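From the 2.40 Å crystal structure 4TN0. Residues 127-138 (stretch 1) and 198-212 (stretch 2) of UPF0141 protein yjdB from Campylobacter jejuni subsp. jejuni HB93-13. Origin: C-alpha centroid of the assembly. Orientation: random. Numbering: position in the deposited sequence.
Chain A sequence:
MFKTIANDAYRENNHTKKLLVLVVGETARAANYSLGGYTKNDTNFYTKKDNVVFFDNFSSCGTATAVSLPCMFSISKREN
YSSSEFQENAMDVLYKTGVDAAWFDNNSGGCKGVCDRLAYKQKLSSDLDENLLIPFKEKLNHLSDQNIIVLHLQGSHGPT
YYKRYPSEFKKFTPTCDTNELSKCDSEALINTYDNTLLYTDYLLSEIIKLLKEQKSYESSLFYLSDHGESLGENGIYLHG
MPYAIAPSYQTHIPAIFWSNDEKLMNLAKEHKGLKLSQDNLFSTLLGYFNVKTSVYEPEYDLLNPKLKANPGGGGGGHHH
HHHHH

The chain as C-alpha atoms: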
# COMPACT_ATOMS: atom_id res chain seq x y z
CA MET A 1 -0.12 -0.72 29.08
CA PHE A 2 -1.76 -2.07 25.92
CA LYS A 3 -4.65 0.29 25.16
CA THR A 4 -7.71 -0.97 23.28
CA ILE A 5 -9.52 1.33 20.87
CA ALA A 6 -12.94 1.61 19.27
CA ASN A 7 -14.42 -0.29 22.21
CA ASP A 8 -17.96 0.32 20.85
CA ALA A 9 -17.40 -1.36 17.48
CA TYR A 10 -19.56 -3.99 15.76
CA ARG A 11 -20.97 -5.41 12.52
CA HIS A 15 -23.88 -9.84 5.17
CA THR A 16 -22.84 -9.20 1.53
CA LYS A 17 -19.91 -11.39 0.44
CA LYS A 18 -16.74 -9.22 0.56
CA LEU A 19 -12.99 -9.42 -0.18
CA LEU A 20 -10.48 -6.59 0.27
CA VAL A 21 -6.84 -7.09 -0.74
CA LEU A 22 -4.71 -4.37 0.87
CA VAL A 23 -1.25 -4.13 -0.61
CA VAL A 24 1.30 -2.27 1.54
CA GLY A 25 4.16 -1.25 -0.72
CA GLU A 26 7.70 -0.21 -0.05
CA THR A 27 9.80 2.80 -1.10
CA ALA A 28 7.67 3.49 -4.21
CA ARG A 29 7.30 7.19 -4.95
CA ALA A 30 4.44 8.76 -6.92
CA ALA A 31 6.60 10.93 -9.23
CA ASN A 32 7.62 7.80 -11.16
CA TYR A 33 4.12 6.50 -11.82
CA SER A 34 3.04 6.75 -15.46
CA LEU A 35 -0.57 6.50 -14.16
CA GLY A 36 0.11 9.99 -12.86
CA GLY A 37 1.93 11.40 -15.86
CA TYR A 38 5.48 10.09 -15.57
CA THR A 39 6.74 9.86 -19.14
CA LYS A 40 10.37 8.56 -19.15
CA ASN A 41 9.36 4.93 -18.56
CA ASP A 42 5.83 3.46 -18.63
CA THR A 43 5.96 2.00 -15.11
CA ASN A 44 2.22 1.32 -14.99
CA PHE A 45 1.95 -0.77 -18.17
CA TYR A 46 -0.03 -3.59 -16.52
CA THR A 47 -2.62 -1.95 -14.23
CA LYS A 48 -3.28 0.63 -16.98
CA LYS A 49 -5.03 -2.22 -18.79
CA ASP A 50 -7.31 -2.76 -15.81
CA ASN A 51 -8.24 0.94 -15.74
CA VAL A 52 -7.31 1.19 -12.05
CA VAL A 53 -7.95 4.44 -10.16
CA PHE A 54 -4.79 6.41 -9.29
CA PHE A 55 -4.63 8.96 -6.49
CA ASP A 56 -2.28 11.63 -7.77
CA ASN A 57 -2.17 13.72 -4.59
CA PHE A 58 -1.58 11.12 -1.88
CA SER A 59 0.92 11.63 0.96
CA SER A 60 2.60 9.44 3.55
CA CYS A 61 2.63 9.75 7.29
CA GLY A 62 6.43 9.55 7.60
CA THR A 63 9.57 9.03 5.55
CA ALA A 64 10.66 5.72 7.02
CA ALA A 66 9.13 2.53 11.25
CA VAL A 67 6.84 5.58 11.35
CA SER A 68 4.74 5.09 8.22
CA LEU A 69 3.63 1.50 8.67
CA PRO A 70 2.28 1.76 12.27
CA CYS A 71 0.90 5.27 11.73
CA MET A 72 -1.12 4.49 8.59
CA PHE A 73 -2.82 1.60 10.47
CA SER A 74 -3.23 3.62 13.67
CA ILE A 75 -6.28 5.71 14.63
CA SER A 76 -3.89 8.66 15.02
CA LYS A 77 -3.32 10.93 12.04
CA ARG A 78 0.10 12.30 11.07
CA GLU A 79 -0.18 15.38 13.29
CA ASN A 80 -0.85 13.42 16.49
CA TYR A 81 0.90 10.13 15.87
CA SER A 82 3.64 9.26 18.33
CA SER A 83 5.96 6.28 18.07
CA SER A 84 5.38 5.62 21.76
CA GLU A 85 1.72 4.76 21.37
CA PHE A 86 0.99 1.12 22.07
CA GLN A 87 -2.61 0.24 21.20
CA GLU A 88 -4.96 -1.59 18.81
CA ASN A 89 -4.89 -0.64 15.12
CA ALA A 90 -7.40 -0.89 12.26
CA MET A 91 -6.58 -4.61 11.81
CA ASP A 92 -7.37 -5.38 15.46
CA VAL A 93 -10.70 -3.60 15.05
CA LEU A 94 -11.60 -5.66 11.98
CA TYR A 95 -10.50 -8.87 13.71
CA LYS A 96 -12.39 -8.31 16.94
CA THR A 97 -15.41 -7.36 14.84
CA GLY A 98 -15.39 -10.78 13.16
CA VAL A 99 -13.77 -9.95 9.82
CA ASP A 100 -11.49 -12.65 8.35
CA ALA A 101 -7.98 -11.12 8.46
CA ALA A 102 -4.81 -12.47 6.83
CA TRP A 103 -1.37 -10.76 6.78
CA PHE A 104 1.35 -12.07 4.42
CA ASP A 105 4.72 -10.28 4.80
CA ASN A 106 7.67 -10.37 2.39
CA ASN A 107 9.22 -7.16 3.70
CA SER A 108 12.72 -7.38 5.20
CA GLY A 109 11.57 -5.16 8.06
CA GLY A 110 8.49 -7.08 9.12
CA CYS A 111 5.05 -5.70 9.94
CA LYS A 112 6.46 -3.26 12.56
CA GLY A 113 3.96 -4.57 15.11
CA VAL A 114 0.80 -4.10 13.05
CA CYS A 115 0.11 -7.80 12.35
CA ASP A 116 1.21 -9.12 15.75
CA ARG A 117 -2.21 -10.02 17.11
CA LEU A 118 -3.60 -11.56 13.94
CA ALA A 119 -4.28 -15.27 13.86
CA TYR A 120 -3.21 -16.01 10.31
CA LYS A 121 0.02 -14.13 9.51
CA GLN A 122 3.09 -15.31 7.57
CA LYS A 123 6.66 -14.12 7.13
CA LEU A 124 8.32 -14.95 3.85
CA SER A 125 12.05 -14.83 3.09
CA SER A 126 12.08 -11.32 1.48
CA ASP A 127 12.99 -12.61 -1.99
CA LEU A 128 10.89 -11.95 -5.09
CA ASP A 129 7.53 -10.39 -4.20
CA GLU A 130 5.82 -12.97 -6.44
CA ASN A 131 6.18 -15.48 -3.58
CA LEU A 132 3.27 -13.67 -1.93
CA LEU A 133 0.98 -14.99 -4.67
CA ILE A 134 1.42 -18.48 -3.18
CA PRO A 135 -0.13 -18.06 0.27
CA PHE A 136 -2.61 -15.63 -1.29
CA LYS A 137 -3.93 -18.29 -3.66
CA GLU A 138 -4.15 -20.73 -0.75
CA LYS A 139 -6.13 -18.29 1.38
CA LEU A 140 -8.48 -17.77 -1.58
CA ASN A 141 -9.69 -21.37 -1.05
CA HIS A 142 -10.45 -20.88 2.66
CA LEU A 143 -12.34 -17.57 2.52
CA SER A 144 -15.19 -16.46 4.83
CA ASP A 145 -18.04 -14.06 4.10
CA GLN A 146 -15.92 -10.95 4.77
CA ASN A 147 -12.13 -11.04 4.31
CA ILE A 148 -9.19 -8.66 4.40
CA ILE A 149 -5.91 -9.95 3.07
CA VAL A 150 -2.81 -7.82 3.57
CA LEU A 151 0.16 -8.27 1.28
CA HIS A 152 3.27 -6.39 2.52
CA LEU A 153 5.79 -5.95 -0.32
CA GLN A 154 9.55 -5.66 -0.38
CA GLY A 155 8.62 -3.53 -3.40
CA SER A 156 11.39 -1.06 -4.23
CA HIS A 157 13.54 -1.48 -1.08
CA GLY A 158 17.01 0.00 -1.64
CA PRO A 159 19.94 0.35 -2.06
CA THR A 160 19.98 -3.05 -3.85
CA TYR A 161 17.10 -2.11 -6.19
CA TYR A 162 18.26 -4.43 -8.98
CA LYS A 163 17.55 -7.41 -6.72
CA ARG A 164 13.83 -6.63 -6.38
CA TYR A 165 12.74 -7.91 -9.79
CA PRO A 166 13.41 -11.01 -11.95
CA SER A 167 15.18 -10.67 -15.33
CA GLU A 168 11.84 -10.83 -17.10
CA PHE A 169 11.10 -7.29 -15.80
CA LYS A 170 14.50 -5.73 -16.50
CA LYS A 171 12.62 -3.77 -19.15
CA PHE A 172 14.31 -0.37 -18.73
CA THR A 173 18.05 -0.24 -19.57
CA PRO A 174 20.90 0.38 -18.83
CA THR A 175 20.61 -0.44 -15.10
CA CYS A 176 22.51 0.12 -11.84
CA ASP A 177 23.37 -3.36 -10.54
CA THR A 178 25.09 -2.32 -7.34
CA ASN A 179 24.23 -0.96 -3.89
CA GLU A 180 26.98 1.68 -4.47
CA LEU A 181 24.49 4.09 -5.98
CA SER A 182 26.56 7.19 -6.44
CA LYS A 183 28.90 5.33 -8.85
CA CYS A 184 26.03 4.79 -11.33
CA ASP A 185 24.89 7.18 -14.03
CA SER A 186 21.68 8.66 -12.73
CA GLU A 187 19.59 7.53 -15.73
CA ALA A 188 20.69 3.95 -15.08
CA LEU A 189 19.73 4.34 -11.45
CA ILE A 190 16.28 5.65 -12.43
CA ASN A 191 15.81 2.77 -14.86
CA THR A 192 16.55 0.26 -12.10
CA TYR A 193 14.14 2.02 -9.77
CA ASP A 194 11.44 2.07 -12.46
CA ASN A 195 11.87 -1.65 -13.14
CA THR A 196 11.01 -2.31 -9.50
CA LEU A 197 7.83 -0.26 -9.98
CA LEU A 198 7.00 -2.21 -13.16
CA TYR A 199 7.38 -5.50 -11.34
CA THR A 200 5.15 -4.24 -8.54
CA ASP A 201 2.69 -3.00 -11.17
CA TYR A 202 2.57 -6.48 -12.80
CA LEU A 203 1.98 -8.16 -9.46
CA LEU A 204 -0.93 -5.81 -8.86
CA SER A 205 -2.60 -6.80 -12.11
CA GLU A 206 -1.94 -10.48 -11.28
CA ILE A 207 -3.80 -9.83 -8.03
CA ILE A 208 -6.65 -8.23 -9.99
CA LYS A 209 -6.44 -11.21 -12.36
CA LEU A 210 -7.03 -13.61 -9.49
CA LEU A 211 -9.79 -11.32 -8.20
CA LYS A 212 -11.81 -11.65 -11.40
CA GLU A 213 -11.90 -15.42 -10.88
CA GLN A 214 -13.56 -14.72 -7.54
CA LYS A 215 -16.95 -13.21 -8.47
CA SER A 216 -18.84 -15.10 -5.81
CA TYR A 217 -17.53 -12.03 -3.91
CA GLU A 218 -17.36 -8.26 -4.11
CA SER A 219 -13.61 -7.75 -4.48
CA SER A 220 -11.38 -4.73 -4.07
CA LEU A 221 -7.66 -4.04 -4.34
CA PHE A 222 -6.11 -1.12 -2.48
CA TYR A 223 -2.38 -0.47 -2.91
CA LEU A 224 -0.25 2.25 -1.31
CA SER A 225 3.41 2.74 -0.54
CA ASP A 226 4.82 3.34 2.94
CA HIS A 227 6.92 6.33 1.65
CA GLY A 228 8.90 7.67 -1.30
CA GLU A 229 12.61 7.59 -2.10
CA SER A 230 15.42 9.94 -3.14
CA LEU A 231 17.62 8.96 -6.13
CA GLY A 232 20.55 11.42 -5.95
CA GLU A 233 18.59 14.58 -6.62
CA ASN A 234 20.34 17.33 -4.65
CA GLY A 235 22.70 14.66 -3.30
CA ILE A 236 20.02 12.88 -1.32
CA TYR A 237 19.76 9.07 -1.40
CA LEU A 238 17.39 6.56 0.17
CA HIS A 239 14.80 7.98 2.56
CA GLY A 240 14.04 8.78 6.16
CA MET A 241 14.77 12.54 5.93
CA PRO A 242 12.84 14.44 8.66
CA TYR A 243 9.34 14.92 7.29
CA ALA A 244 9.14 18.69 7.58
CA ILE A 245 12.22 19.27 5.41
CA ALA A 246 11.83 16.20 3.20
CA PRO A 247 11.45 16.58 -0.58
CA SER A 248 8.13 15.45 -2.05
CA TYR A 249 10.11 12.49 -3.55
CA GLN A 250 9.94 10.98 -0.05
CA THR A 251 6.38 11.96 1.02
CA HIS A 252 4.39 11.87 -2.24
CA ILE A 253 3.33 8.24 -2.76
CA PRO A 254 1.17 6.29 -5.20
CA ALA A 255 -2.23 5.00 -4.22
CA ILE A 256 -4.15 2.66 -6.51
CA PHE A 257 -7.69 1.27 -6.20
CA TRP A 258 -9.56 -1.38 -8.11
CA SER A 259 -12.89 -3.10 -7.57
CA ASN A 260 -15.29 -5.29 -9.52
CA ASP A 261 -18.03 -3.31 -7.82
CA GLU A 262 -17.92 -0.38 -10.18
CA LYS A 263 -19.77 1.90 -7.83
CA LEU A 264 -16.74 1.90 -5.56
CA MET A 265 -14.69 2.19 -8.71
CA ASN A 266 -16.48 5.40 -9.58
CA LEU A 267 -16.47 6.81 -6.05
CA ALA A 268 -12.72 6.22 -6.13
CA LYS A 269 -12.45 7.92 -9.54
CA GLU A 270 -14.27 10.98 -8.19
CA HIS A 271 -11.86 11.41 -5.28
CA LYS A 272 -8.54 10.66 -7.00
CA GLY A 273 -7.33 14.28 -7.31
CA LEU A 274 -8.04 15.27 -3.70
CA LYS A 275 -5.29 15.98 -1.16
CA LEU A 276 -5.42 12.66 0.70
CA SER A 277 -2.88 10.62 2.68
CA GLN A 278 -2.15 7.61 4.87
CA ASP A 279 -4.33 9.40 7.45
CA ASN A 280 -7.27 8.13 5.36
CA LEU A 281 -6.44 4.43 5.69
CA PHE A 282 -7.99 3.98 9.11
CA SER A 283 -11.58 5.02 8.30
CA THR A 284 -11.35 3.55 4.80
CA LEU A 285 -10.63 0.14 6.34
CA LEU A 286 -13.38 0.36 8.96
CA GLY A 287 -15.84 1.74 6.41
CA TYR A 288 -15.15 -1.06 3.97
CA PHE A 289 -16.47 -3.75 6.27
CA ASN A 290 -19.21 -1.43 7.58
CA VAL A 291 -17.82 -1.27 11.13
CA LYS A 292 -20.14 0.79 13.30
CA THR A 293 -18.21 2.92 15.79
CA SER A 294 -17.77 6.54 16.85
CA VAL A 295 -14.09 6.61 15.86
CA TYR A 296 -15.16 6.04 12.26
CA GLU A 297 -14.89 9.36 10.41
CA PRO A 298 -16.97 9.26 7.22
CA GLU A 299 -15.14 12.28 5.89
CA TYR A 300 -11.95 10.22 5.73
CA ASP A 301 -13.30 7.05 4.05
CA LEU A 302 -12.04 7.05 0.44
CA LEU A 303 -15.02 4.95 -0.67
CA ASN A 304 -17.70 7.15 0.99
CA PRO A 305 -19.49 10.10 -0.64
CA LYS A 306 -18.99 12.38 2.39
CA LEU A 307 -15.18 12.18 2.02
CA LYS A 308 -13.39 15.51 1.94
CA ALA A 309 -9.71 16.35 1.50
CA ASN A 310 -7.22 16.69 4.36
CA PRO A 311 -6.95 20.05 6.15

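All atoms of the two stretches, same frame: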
# COMPACT_ATOMS: atom_id res chain seq x y z
N ASP A 127 12.54 -12.50 -0.60
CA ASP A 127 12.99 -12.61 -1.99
C ASP A 127 11.94 -12.01 -2.90
O ASP A 127 11.26 -11.07 -2.51
CB ASP A 127 13.30 -14.05 -2.35
CG ASP A 127 14.56 -14.55 -1.67
OD1 ASP A 127 15.63 -13.92 -1.89
OD2 ASP A 127 14.46 -15.52 -0.88
N LEU A 128 11.78 -12.56 -4.10
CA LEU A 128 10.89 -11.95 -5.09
C LEU A 128 9.47 -11.82 -4.52
O LEU A 128 8.95 -12.74 -3.90
CB LEU A 128 10.86 -12.77 -6.38
CG LEU A 128 11.94 -12.57 -7.46
CD1 LEU A 128 12.45 -11.14 -7.51
CD2 LEU A 128 13.09 -13.52 -7.21
N ASP A 129 8.85 -10.66 -4.74
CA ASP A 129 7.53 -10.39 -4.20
C ASP A 129 6.50 -11.40 -4.72
O ASP A 129 5.45 -11.61 -4.07
CB ASP A 129 7.07 -8.99 -4.57
CG ASP A 129 7.52 -7.93 -3.58
OD1 ASP A 129 7.73 -8.27 -2.40
OD2 ASP A 129 7.64 -6.75 -4.01
N GLU A 130 6.78 -12.03 -5.87
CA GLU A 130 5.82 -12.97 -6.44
C GLU A 130 5.51 -14.12 -5.48
O GLU A 130 4.43 -14.71 -5.55
CB GLU A 130 6.32 -13.49 -7.80
CG GLU A 130 7.63 -14.23 -7.78
CD GLU A 130 8.21 -14.44 -9.17
OE1 GLU A 130 8.04 -13.56 -10.05
OE2 GLU A 130 8.88 -15.48 -9.38
N ASN A 131 6.41 -14.41 -4.55
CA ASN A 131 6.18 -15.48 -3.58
C ASN A 131 4.94 -15.24 -2.72
O ASN A 131 4.46 -16.16 -2.07
CB ASN A 131 7.41 -15.69 -2.69
CG ASN A 131 8.62 -16.13 -3.48
OD1 ASN A 131 8.48 -16.62 -4.60
ND2 ASN A 131 9.81 -15.96 -2.91
N LEU A 132 4.48 -14.00 -2.68
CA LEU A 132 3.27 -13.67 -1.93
C LEU A 132 2.03 -14.23 -2.64
O LEU A 132 1.00 -14.46 -2.01
CB LEU A 132 3.16 -12.16 -1.74
CG LEU A 132 4.15 -11.58 -0.72
CD1 LEU A 132 4.17 -10.07 -0.81
CD2 LEU A 132 3.84 -12.04 0.71
N LEU A 133 2.13 -14.48 -3.94
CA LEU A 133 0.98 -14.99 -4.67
C LEU A 133 0.63 -16.42 -4.22
O LEU A 133 -0.51 -16.86 -4.35
CB LEU A 133 1.22 -14.91 -6.18
CG LEU A 133 1.25 -13.45 -6.64
CD1 LEU A 133 1.50 -13.29 -8.13
CD2 LEU A 133 -0.05 -12.79 -6.28
N ILE A 134 1.62 -17.11 -3.66
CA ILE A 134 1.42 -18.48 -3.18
C ILE A 134 0.50 -18.58 -1.96
O ILE A 134 -0.52 -19.28 -2.03
CB ILE A 134 2.78 -19.17 -2.88
CG1 ILE A 134 3.49 -19.52 -4.18
CG2 ILE A 134 2.57 -20.44 -2.09
CD1 ILE A 134 4.88 -20.06 -3.97
N PRO A 135 0.82 -17.90 -0.83
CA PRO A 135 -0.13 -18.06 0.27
C PRO A 135 -1.43 -17.31 0.03
O PRO A 135 -2.44 -17.62 0.66
CB PRO A 135 0.62 -17.48 1.47
CG PRO A 135 1.48 -16.43 0.85
CD PRO A 135 1.91 -16.96 -0.48
N PHE A 136 -1.41 -16.35 -0.90
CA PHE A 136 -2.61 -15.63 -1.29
C PHE A 136 -3.59 -16.53 -2.01
O PHE A 136 -4.78 -16.52 -1.72
CB PHE A 136 -2.26 -14.44 -2.17
CG PHE A 136 -3.44 -13.76 -2.79
CD1 PHE A 136 -4.38 -13.10 -2.00
CD2 PHE A 136 -3.58 -13.71 -4.17
CE1 PHE A 136 -5.46 -12.44 -2.57
CE2 PHE A 136 -4.67 -13.05 -4.75
CZ PHE A 136 -5.60 -12.41 -3.95
N LYS A 137 -3.07 -17.35 -2.93
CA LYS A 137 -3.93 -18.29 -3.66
C LYS A 137 -4.52 -19.29 -2.66
O LYS A 137 -5.71 -19.58 -2.70
CB LYS A 137 -3.14 -18.99 -4.78
CG LYS A 137 -3.02 -18.14 -6.03
CD LYS A 137 -2.20 -18.78 -7.15
CE LYS A 137 -1.84 -17.70 -8.20
NZ LYS A 137 -0.91 -18.09 -9.30
N GLU A 138 -3.70 -19.76 -1.73
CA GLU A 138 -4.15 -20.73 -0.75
C GLU A 138 -5.22 -20.17 0.20
O GLU A 138 -6.12 -20.89 0.63
CB GLU A 138 -2.97 -21.26 0.05
CG GLU A 138 -3.39 -22.18 1.18
CD GLU A 138 -4.06 -23.49 0.71
OE1 GLU A 138 -4.13 -23.75 -0.53
OE2 GLU A 138 -4.52 -24.27 1.58
N LEU A 198 7.60 -1.40 -12.11
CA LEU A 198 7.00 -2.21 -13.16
C LEU A 198 6.65 -3.59 -12.62
O LEU A 198 5.54 -4.09 -12.81
CB LEU A 198 7.94 -2.33 -14.35
CG LEU A 198 7.40 -2.97 -15.62
CD1 LEU A 198 6.27 -2.11 -16.18
CD2 LEU A 198 8.53 -3.08 -16.63
N TYR A 199 7.60 -4.19 -11.92
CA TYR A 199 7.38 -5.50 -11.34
C TYR A 199 6.24 -5.45 -10.33
O TYR A 199 5.36 -6.30 -10.34
CB TYR A 199 8.66 -6.00 -10.67
CG TYR A 199 8.58 -7.38 -10.05
CD1 TYR A 199 8.06 -8.45 -10.77
CD2 TYR A 199 9.08 -7.63 -8.78
CE1 TYR A 199 8.02 -9.73 -10.22
CE2 TYR A 199 9.04 -8.89 -8.22
CZ TYR A 199 8.51 -9.94 -8.95
OH TYR A 199 8.48 -11.20 -8.40
N THR A 200 6.24 -4.43 -9.48
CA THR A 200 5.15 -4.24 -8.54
C THR A 200 3.84 -4.00 -9.30
O THR A 200 2.80 -4.52 -8.91
CB THR A 200 5.42 -3.07 -7.58
OG1 THR A 200 6.44 -3.47 -6.66
CG2 THR A 200 4.17 -2.71 -6.78
N ASP A 201 3.89 -3.24 -10.38
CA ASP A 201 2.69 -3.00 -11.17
C ASP A 201 2.11 -4.33 -11.72
O ASP A 201 0.90 -4.59 -11.60
CB ASP A 201 2.98 -2.03 -12.31
CG ASP A 201 1.71 -1.41 -12.89
OD1 ASP A 201 1.20 -0.44 -12.29
OD2 ASP A 201 1.25 -1.86 -13.95
N TYR A 202 2.97 -5.17 -12.27
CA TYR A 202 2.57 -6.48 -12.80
C TYR A 202 1.90 -7.33 -11.74
O TYR A 202 0.85 -7.94 -11.97
CB TYR A 202 3.79 -7.21 -13.38
CG TYR A 202 3.62 -8.71 -13.58
CD1 TYR A 202 4.09 -9.62 -12.64
CD2 TYR A 202 3.01 -9.21 -14.73
CE1 TYR A 202 3.94 -10.98 -12.83
CE2 TYR A 202 2.85 -10.57 -14.92
CZ TYR A 202 3.32 -11.46 -13.97
OH TYR A 202 3.18 -12.82 -14.17
N LEU A 203 2.51 -7.38 -10.56
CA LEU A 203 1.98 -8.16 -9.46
C LEU A 203 0.61 -7.66 -9.04
O LEU A 203 -0.25 -8.44 -8.60
CB LEU A 203 2.94 -8.12 -8.28
CG LEU A 203 4.24 -8.88 -8.46
CD1 LEU A 203 4.97 -8.86 -7.14
CD2 LEU A 203 4.00 -10.33 -8.93
N LEU A 204 0.40 -6.35 -9.13
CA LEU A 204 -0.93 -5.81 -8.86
C LEU A 204 -1.93 -6.36 -9.86
O LEU A 204 -2.99 -6.84 -9.45
CB LEU A 204 -0.92 -4.27 -8.89
CG LEU A 204 -0.70 -3.54 -7.56
CD1 LEU A 204 0.50 -4.03 -6.78
CD2 LEU A 204 -0.69 -2.02 -7.75
N SER A 205 -1.61 -6.34 -11.14
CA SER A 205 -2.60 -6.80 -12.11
C SER A 205 -2.79 -8.32 -12.02
O SER A 205 -3.87 -8.81 -12.32
CB SER A 205 -2.22 -6.35 -13.53
OG SER A 205 -1.20 -7.16 -14.08
N GLU A 206 -1.78 -9.06 -11.57
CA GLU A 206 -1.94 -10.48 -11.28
C GLU A 206 -2.89 -10.70 -10.11
O GLU A 206 -3.61 -11.70 -10.06
CB GLU A 206 -0.60 -11.14 -10.98
CG GLU A 206 0.25 -11.39 -12.23
CD GLU A 206 -0.35 -12.40 -13.20
OE1 GLU A 206 -0.44 -13.59 -12.83
OE2 GLU A 206 -0.72 -12.01 -14.33
N ILE A 207 -2.87 -9.77 -9.16
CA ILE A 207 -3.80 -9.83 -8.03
C ILE A 207 -5.22 -9.57 -8.53
O ILE A 207 -6.14 -10.31 -8.20
CB ILE A 207 -3.41 -8.81 -6.94
CG1 ILE A 207 -2.26 -9.38 -6.10
CG2 ILE A 207 -4.60 -8.47 -6.02
CD1 ILE A 207 -1.61 -8.36 -5.21
N ILE A 208 -5.38 -8.53 -9.35
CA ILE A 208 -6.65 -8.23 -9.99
C ILE A 208 -7.13 -9.43 -10.80
O ILE A 208 -8.31 -9.78 -10.78
CB ILE A 208 -6.51 -6.99 -10.92
CG1 ILE A 208 -6.26 -5.72 -10.11
CG2 ILE A 208 -7.75 -6.80 -11.77
CD1 ILE A 208 -6.19 -4.48 -10.96
N LYS A 209 -6.19 -10.07 -11.48
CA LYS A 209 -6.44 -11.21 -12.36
C LYS A 209 -6.99 -12.40 -11.59
O LYS A 209 -7.81 -13.16 -12.09
CB LYS A 209 -5.13 -11.57 -13.09
CG LYS A 209 -5.08 -12.81 -14.00
CD LYS A 209 -4.00 -12.55 -15.09
CE LYS A 209 -3.33 -13.81 -15.65
NZ LYS A 209 -3.42 -14.98 -14.75
N LEU A 210 -6.54 -12.55 -10.35
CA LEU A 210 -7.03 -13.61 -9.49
C LEU A 210 -8.36 -13.18 -8.87
O LEU A 210 -9.19 -14.01 -8.50
CB LEU A 210 -6.01 -13.94 -8.40
CG LEU A 210 -4.83 -14.82 -8.87
CD1 LEU A 210 -3.69 -14.76 -7.87
CD2 LEU A 210 -5.23 -16.28 -9.14
N LEU A 211 -8.57 -11.86 -8.78
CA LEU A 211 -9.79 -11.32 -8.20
C LEU A 211 -10.99 -11.47 -9.13
O LEU A 211 -12.13 -11.57 -8.67
CB LEU A 211 -9.61 -9.84 -7.84
CG LEU A 211 -8.80 -9.55 -6.57
CD1 LEU A 211 -8.94 -8.09 -6.17
CD2 LEU A 211 -9.21 -10.49 -5.42
N LYS A 212 -10.73 -11.49 -10.43
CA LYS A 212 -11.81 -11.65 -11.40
C LYS A 212 -12.29 -13.11 -11.43
O LYS A 212 -13.40 -13.39 -11.89
CB LYS A 212 -11.41 -11.12 -12.77
CG LYS A 212 -11.16 -9.61 -12.71
CD LYS A 212 -10.68 -9.03 -14.02
CE LYS A 212 -11.68 -7.99 -14.54
NZ LYS A 212 -11.15 -6.58 -14.53

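Most of stretch 2 is a helix, continued from earlier in the chain; stretch 1 enters as a loop, turns through a 3-10 segment at 129-132 and continues as a helix whose axis runs nearly parallel to the first, in the same direction, 15° apart and 11.8 Å away at closest approach. Leu 133, Leu 203 and Leu 210 fill the middle of the contact, with Tyr 199 toward one end and Phe 136 toward the other, and together the stretches bury 552 Å². At the 3-10 end, the Tyr 199 hydroxyl reaches the start of the turn: it accepts from Glu 130 N (3.2 Å to OH) and donates to Glu 130 OE1 (2.9 Å from OH), so backbone and side chain of one residue hold the same oxygen. Both Glu 130 OE1 and Asp 129 N lie at the edge of the tyrosine ring, near its plane, while Leu 128 CD1 packs 4.1 Å from Tyr 199 CE2. Next along, Leu 203 pushes its CD1 to 3.3 Å from Asp 129 CB, a tight fit against the turn. Leu 133 then fits among Leu 203, Glu 206, Ile 207 and Leu 210: its CD1 meets Leu 203 CD2 at 4.0 Å, its CD2 meets Ile 207 CG1 at 4.1 Å. Farther on, Leu 210 is the bump: its CD1 sits between Phe 136 CE2 (3.7 Å), at the ring edge, and Lys 137 CE (3.5 Å), whose extended aliphatic chain covers the leucine.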